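Local coordinates for protein dihydroneopterin triphosphate diphosphatase (Escherichia coli O157:H7, PDB 5U7F) that probably hydrolyses dihydroneopterin triphosphate to the monophosphate and pyrophosphate for folate biosynthesis, and also acts on nucleoside triphosphates, preferring dATP, at residues F35-S38 against V39-S42; S42-E45 against G46-A49. All coordinates share one frame; numbering follows the deposited sequence.

Contact 1 of 2, residues F35-S38 against V39-S42; sequences FWQS and VTGS. With CO (cobalt (II) ion), chain F; SO4 (sulfate ion), chain C.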
ATOM      1  N   PHE A  35      -4.925   8.831  -8.553  1.00 20.49           N
ATOM      2  CA  PHE A  35      -3.841   8.098  -7.851  1.00 16.87           C
ATOM      3  C   PHE A  35      -4.349   6.723  -7.444  1.00 16.76           C
ATOM      4  O   PHE A  35      -5.052   6.610  -6.452  1.00 19.33           O
ATOM      5  CB  PHE A  35      -3.395   8.909  -6.635  1.00 19.49           C
ATOM      6  CG  PHE A  35      -2.104   8.467  -6.019  1.00 24.90           C
ATOM      7  CD1 PHE A  35      -1.537   7.227  -6.286  1.00 20.44           C
ATOM      8  CD2 PHE A  35      -1.452   9.322  -5.147  1.00 22.49           C
ATOM      9  CE1 PHE A  35      -0.320   6.875  -5.673  1.00 20.08           C
ATOM     10  CE2 PHE A  35      -0.286   8.969  -4.560  1.00 26.70           C
ATOM     11  CZ  PHE A  35       0.280   7.741  -4.817  1.00 28.27           C
ATOM     12  N   TRP A  36      -4.018   5.707  -8.231  1.00 19.44           N
ATOM     13  CA  TRP A  36      -4.211   4.314  -7.830  1.00 19.75           C
ATOM     14  C   TRP A  36      -2.965   3.733  -7.143  1.00 17.08           C
ATOM     15  O   TRP A  36      -1.834   4.008  -7.545  1.00 15.93           O
ATOM     16  CB  TRP A  36      -4.553   3.455  -9.013  1.00 17.37           C
ATOM     17  CG  TRP A  36      -5.819   3.876  -9.676  1.00 20.14           C
ATOM     18  CD1 TRP A  36      -6.034   5.026 -10.382  1.00 20.92           C
ATOM     19  CD2 TRP A  36      -7.055   3.146  -9.700  1.00 20.02           C
ATOM     20  NE1 TRP A  36      -7.341   5.053 -10.856  1.00 25.97           N
ATOM     21  CE2 TRP A  36      -7.980   3.910 -10.453  1.00 28.08           C
ATOM     22  CE3 TRP A  36      -7.470   1.929  -9.155  1.00 19.73           C
ATOM     23  CZ2 TRP A  36      -9.298   3.496 -10.667  1.00 23.43           C
ATOM     24  CZ3 TRP A  36      -8.786   1.508  -9.390  1.00 28.23           C
ATOM     25  CH2 TRP A  36      -9.678   2.299 -10.134  1.00 29.37           C
ATOM     26  N   GLN A  37      -3.196   2.909  -6.140  1.00 16.47           N
ATOM     27  CA  GLN A  37      -2.105   2.412  -5.282  1.00 18.87           C
ATOM     28  C   GLN A  37      -2.444   1.104  -4.627  1.00 15.37           C
ATOM     29  O   GLN A  37      -3.625   0.730  -4.533  1.00 16.82           O
ATOM     30  CB  GLN A  37      -1.806   3.431  -4.197  1.00 14.87           C
ATOM     31  CG  GLN A  37      -3.016   3.803  -3.392  1.00 16.31           C
ATOM     32  CD  GLN A  37      -2.724   4.470  -2.069  1.00 26.29           C
ATOM     33  OE1 GLN A  37      -3.642   4.705  -1.261  1.00 24.73           O
ATOM     34  NE2 GLN A  37      -1.463   4.832  -1.848  1.00 24.78           N
ATOM     35  N   SER A  38      -1.419   0.402  -4.151  1.00 15.36           N
ATOM     36  CA  SER A  38      -1.597  -0.662  -3.182  1.00 17.37           C
ATOM     37  C   SER A  38      -1.924  -0.028  -1.803  1.00 14.18           C
ATOM     38  O   SER A  38      -2.108   1.204  -1.692  1.00 15.62           O
ATOM     39  CB  SER A  38      -0.326  -1.547  -3.119  1.00 16.72           C
ATOM     40  OG  SER A  38       0.178  -1.814  -4.426  1.00 14.16           O
ATOM     41  N   VAL A  39      -2.078  -0.848  -0.770  1.00 15.86           N
ATOM     42  CA  VAL A  39      -2.376  -0.326   0.563  1.00 18.33           C
ATOM     43  C   VAL A  39      -1.170   0.444   1.137  1.00 17.59           C
ATOM     44  O   VAL A  39      -0.070  -0.076   1.150  1.00 16.96           O
ATOM     45  CB  VAL A  39      -2.787  -1.464   1.497  1.00 19.07           C
ATOM     46  CG1 VAL A  39      -2.809  -1.036   2.943  1.00 17.94           C
ATOM     47  CG2 VAL A  39      -4.165  -1.985   1.094  1.00 23.14           C
ATOM     48  N   THR A  40      -1.373   1.694   1.558  1.00 17.27           N
ATOM     49  CA  THR A  40      -0.317   2.455   2.258  1.00 17.76           C
ATOM     50  C   THR A  40      -0.920   3.007   3.534  1.00 23.04           C
ATOM     51  O   THR A  40      -2.133   3.140   3.638  1.00 20.49           O
ATOM     52  CB  THR A  40       0.291   3.615   1.422  1.00 23.79           C
ATOM     53  OG1 THR A  40      -0.685   4.641   1.213  1.00 31.35           O
ATOM     54  CG2 THR A  40       0.821   3.127   0.096  1.00 24.93           C
ATOM     55  N   GLY A  41      -0.082   3.296   4.525  1.00 21.12           N
ATOM     56  CA  GLY A  41      -0.571   3.930   5.730  1.00 17.50           C
ATOM     57  C   GLY A  41       0.560   4.354   6.632  1.00 17.84           C
ATOM     58  O   GLY A  41       1.638   3.754   6.578  1.00 16.16           O
ATOM     59  N   SER A  42       0.305   5.378   7.445  1.00 17.30           N
ATOM     60  CA  SER A  42       1.273   5.843   8.452  1.00 23.07           C
ATOM     61  C   SER A  42       1.450   4.849   9.594  1.00 20.31           C
ATOM     62  O   SER A  42       0.497   4.202  10.027  1.00 22.06           O
ATOM     63  CB  SER A  42       0.845   7.195   9.040  1.00 22.85           C
ATOM     64  OG  SER A  42       0.925   8.234   8.086  1.00 25.23           O
TER
HETATM   65 CO    CO F 205      -3.743   4.334   3.195  0.77 23.18          CO
HETATM   66  S   SO4 C 202      -3.159   6.454   5.691  0.61 23.36           S
HETATM   67  O1  SO4 C 202      -2.090   6.996   4.837  1.00 30.48           O
HETATM   68  O2  SO4 C 202      -4.221   7.460   5.779  0.85 35.31           O
HETATM   69  O3  SO4 C 202      -3.664   5.194   5.114  1.00 22.48           O
HETATM   70  O4  SO4 C 202      -2.649   6.205   7.035  1.00 28.04           O
HETATM   71  O   HOH W   1      -3.660   3.316   1.259  1.00 26.94           O
HETATM   72  O   HOH W   2      -2.413   6.001   2.723  1.00 29.05           O

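Contact 2 of 2, residues S42-E45 against G46-A49; sequences SVEE and GETA. With SO4 (sulfate ion), chain C.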
ATOM      1  N   SER A  42       0.305   5.378   7.445  1.00 17.30           N
ATOM      2  CA  SER A  42       1.273   5.843   8.452  1.00 23.07           C
ATOM      3  C   SER A  42       1.450   4.849   9.594  1.00 20.31           C
ATOM      4  O   SER A  42       0.497   4.202  10.027  1.00 22.06           O
ATOM      5  CB  SER A  42       0.845   7.195   9.040  1.00 22.85           C
ATOM      6  OG  SER A  42       0.925   8.234   8.086  1.00 25.23           O
ATOM      7  N   VAL A  43       2.695   4.727  10.059  1.00 18.71           N
ATOM      8  CA  VAL A  43       3.024   4.014  11.288  1.00 17.92           C
ATOM      9  C   VAL A  43       2.789   4.925  12.468  1.00 24.12           C
ATOM     10  O   VAL A  43       3.471   5.945  12.612  1.00 27.66           O
ATOM     11  CB  VAL A  43       4.489   3.545  11.300  1.00 17.36           C
ATOM     12  CG1 VAL A  43       4.793   2.727  12.556  1.00 21.26           C
ATOM     13  CG2 VAL A  43       4.778   2.753  10.061  1.00 15.58           C
ATOM     14  N   GLU A  44       1.845   4.564  13.327  1.00 24.06           N
ATOM     15  CA  GLU A  44       1.502   5.415  14.463  1.00 28.08           C
ATOM     16  C   GLU A  44       2.440   5.216  15.644  1.00 31.21           C
ATOM     17  O   GLU A  44       3.113   4.201  15.765  1.00 25.18           O
ATOM     18  CB  GLU A  44       0.070   5.157  14.916  1.00 33.29           C
ATOM     19  CG  GLU A  44      -0.971   5.387  13.818  1.00 39.06           C
ATOM     20  CD  GLU A  44      -0.992   6.828  13.296  1.00 48.02           C
ATOM     21  OE1 GLU A  44      -0.522   7.734  14.015  1.00 65.63           O
ATOM     22  OE2 GLU A  44      -1.478   7.060  12.166  1.00 44.46           O
ATOM     23  N   GLU A  45       2.454   6.195  16.532  1.00 25.97           N
ATOM     24  CA  GLU A  45       3.334   6.148  17.691  1.00 24.57           C
ATOM     25  C   GLU A  45       3.019   4.894  18.522  1.00 26.02           C
ATOM     26  O   GLU A  45       1.860   4.543  18.747  1.00 30.39           O
ATOM     27  CB  GLU A  45       3.198   7.426  18.533  1.00 34.36           C
ATOM     28  CG  GLU A  45       4.542   8.129  18.796  1.00 39.86           C
ATOM     29  CD  GLU A  45       4.403   9.601  19.177  1.00 47.80           C
ATOM     30  OE1 GLU A  45       4.442   9.912  20.393  1.00 47.32           O
ATOM     31  OE2 GLU A  45       4.301  10.466  18.267  1.00 51.96           O
ATOM     32  N   GLY A  46       4.063   4.198  18.942  1.00 29.19           N
ATOM     33  CA  GLY A  46       3.890   2.989  19.722  1.00 34.42           C
ATOM     34  C   GLY A  46       3.646   1.692  18.966  1.00 30.73           C
ATOM     35  O   GLY A  46       3.639   0.642  19.594  1.00 36.42           O
ATOM     36  N   GLU A  47       3.450   1.741  17.648  1.00 28.09           N
ATOM     37  CA  GLU A  47       3.305   0.509  16.875  1.00 26.63           C
ATOM     38  C   GLU A  47       4.496   0.296  15.934  1.00 23.27           C
ATOM     39  O   GLU A  47       5.216   1.219  15.561  1.00 22.20           O
ATOM     40  CB  GLU A  47       1.950   0.485  16.095  1.00 33.13           C
ATOM     41  CG  GLU A  47       1.876   1.309  14.811  1.00 33.31           C
ATOM     42  CD  GLU A  47       0.492   1.295  14.087  1.00 30.38           C
ATOM     43  OE1 GLU A  47      -0.305   0.331  14.245  1.00 36.41           O
ATOM     44  OE2 GLU A  47       0.211   2.267  13.343  1.00 28.00           O
ATOM     45  N   THR A  48       4.710  -0.961  15.572  1.00 19.08           N
ATOM     46  CA  THR A  48       5.785  -1.309  14.669  1.00 23.08           C
ATOM     47  C   THR A  48       5.270  -1.286  13.251  1.00 18.32           C
ATOM     48  O   THR A  48       4.076  -1.272  13.054  1.00 20.12           O
ATOM     49  CB  THR A  48       6.327  -2.688  14.944  1.00 15.21           C
ATOM     50  OG1 THR A  48       5.296  -3.664  14.667  1.00 25.19           O
ATOM     51  CG2 THR A  48       6.822  -2.810  16.402  1.00 22.11           C
ATOM     52  N   ALA A  49       6.187  -1.353  12.285  1.00 19.93           N
ATOM     53  CA  ALA A  49       5.825  -1.368  10.885  1.00 19.18           C
ATOM     54  C   ALA A  49       4.950  -2.568  10.570  1.00 19.47           C
ATOM     55  O   ALA A  49       3.931  -2.406   9.941  1.00 15.84           O
ATOM     56  CB  ALA A  49       7.033  -1.351  10.022  1.00 17.81           C
TER
HETATM   57  S   SO4 C 202      -3.159   6.454   5.691  0.61 23.36           S
HETATM   58  O1  SO4 C 202      -2.090   6.996   4.837  1.00 30.48           O
HETATM   59  O2  SO4 C 202      -4.221   7.460   5.779  0.85 35.31           O
HETATM   60  O3  SO4 C 202      -3.664   5.194   5.114  1.00 22.48           O
HETATM   61  O4  SO4 C 202      -2.649   6.205   7.035  1.00 28.04           O

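Contact 1 of 2, residues F35-S38 against V39-S42
Gln-37 and Thr-40 meet across an interruption in strand 36-42 of the Nudix fold, where the extended chain steps through Ser-38 and resumes at Val-39, running on into the Nudix box. In an unbroken strand, residues three apart face opposite sides of the sheet; the irregularity lets these two come to the same side, an example of a strand interruption beside a metal site. The two side chains cross at about a right angle. With CG wedged between backbone N and carbonyl carbon (chi1 55°) and the rest extended, Gln-37 carries its amide over to Thr-40. There NE2 makes a weak hydrogen bond to Thr-40 OG1, 3.2 Å long and bent at 135°, and lies near the methyl CG2. Gln-37 OE1 also accepts from Arg-29 and His-118, which fixes the rotation of the amide. A water donates to Gln-37 OE1 at 2.9 Å and accepts from Thr-40 N at 2.8 Å, while binding cobalt. Thr-40 O binds the same cobalt ion at 2.0 Å, and Glu-60, Glu-117, a second water and a sulfate oxygen complete its shell. The sulfate, probably from the crystallisation liquor, is also held by Lys-7, a substrate-binding residue by similarity, so it may mark a phosphate position. At the strand's end Ser-42 N donates to sulfate O4 at 3.1 Å, nearly straight at 161°.

Contact 2 of 2, residues S42-E45 against G46-A49
Glu-44 and Glu-47 are the ends of a type II beta turn inside the Nudix box, a compact case of a loop held by one of its own side chains. Gly-46 takes the third position with a positive phi of 84°, a conformation suited to a residue with no CB to meet Glu-45 O. Glu-47 then closes the turn through its backbone, N donating to Glu-44 O at 3.1 Å, with the donor tilted 35° from the carbonyl plane. Its side chain folds back as well: CG lies between the backbone N and the carbonyl carbon (chi1 78°), the chain runs out straight alongside that of Glu-44, and OE2 accepts from Glu-44 N at 2.8 Å through its anti lone pair. From the neighbouring position Val-43 brings CG1 to within 3.4 Å of Glu-47 O and 4.0 Å of Glu-47 CG. Thr-48 is the N-cap of helix 49-61; its side chain caps a helix N-H while its own N donates to Gln-51, in the manner of a capping box. Ala-49 begins the helix beside Val-43, both resting on Ile-12 of strand 10-18. Glu-47 OE2 also forms a salt bridge with Arg-55, the pair corresponding to the first glutamate and the arginine of the Nudix signature. One carboxylate oxygen thus answers both a backbone N-H and a guanidinium, which secures the loop to the helix bearing the metal ligands Glu-56 and Glu-60.

Overall arrangement
Followed from the N terminus, the chain passes through contact 1 on strand 36-42, which pairs with strand 23-29 as a hairpin, and leaves the sheet at Ser-42, where contact 2 begins. The two neither nest nor cross: they stand end to end, about 16 Å apart between centres, sharing that serine and the sulfate. Contact 1 bridges an interruption within a strand near the centre of the chain; contact 2 closes the loop between this strand and helix 49-61, farther out. Together they trace the Nudix principle of a strand-loop-helix unit in which a backbone oxygen from the strand and the carboxylate of Glu-60 from the helix meet on one cobalt ion, with Glu-117 from elsewhere in the chain.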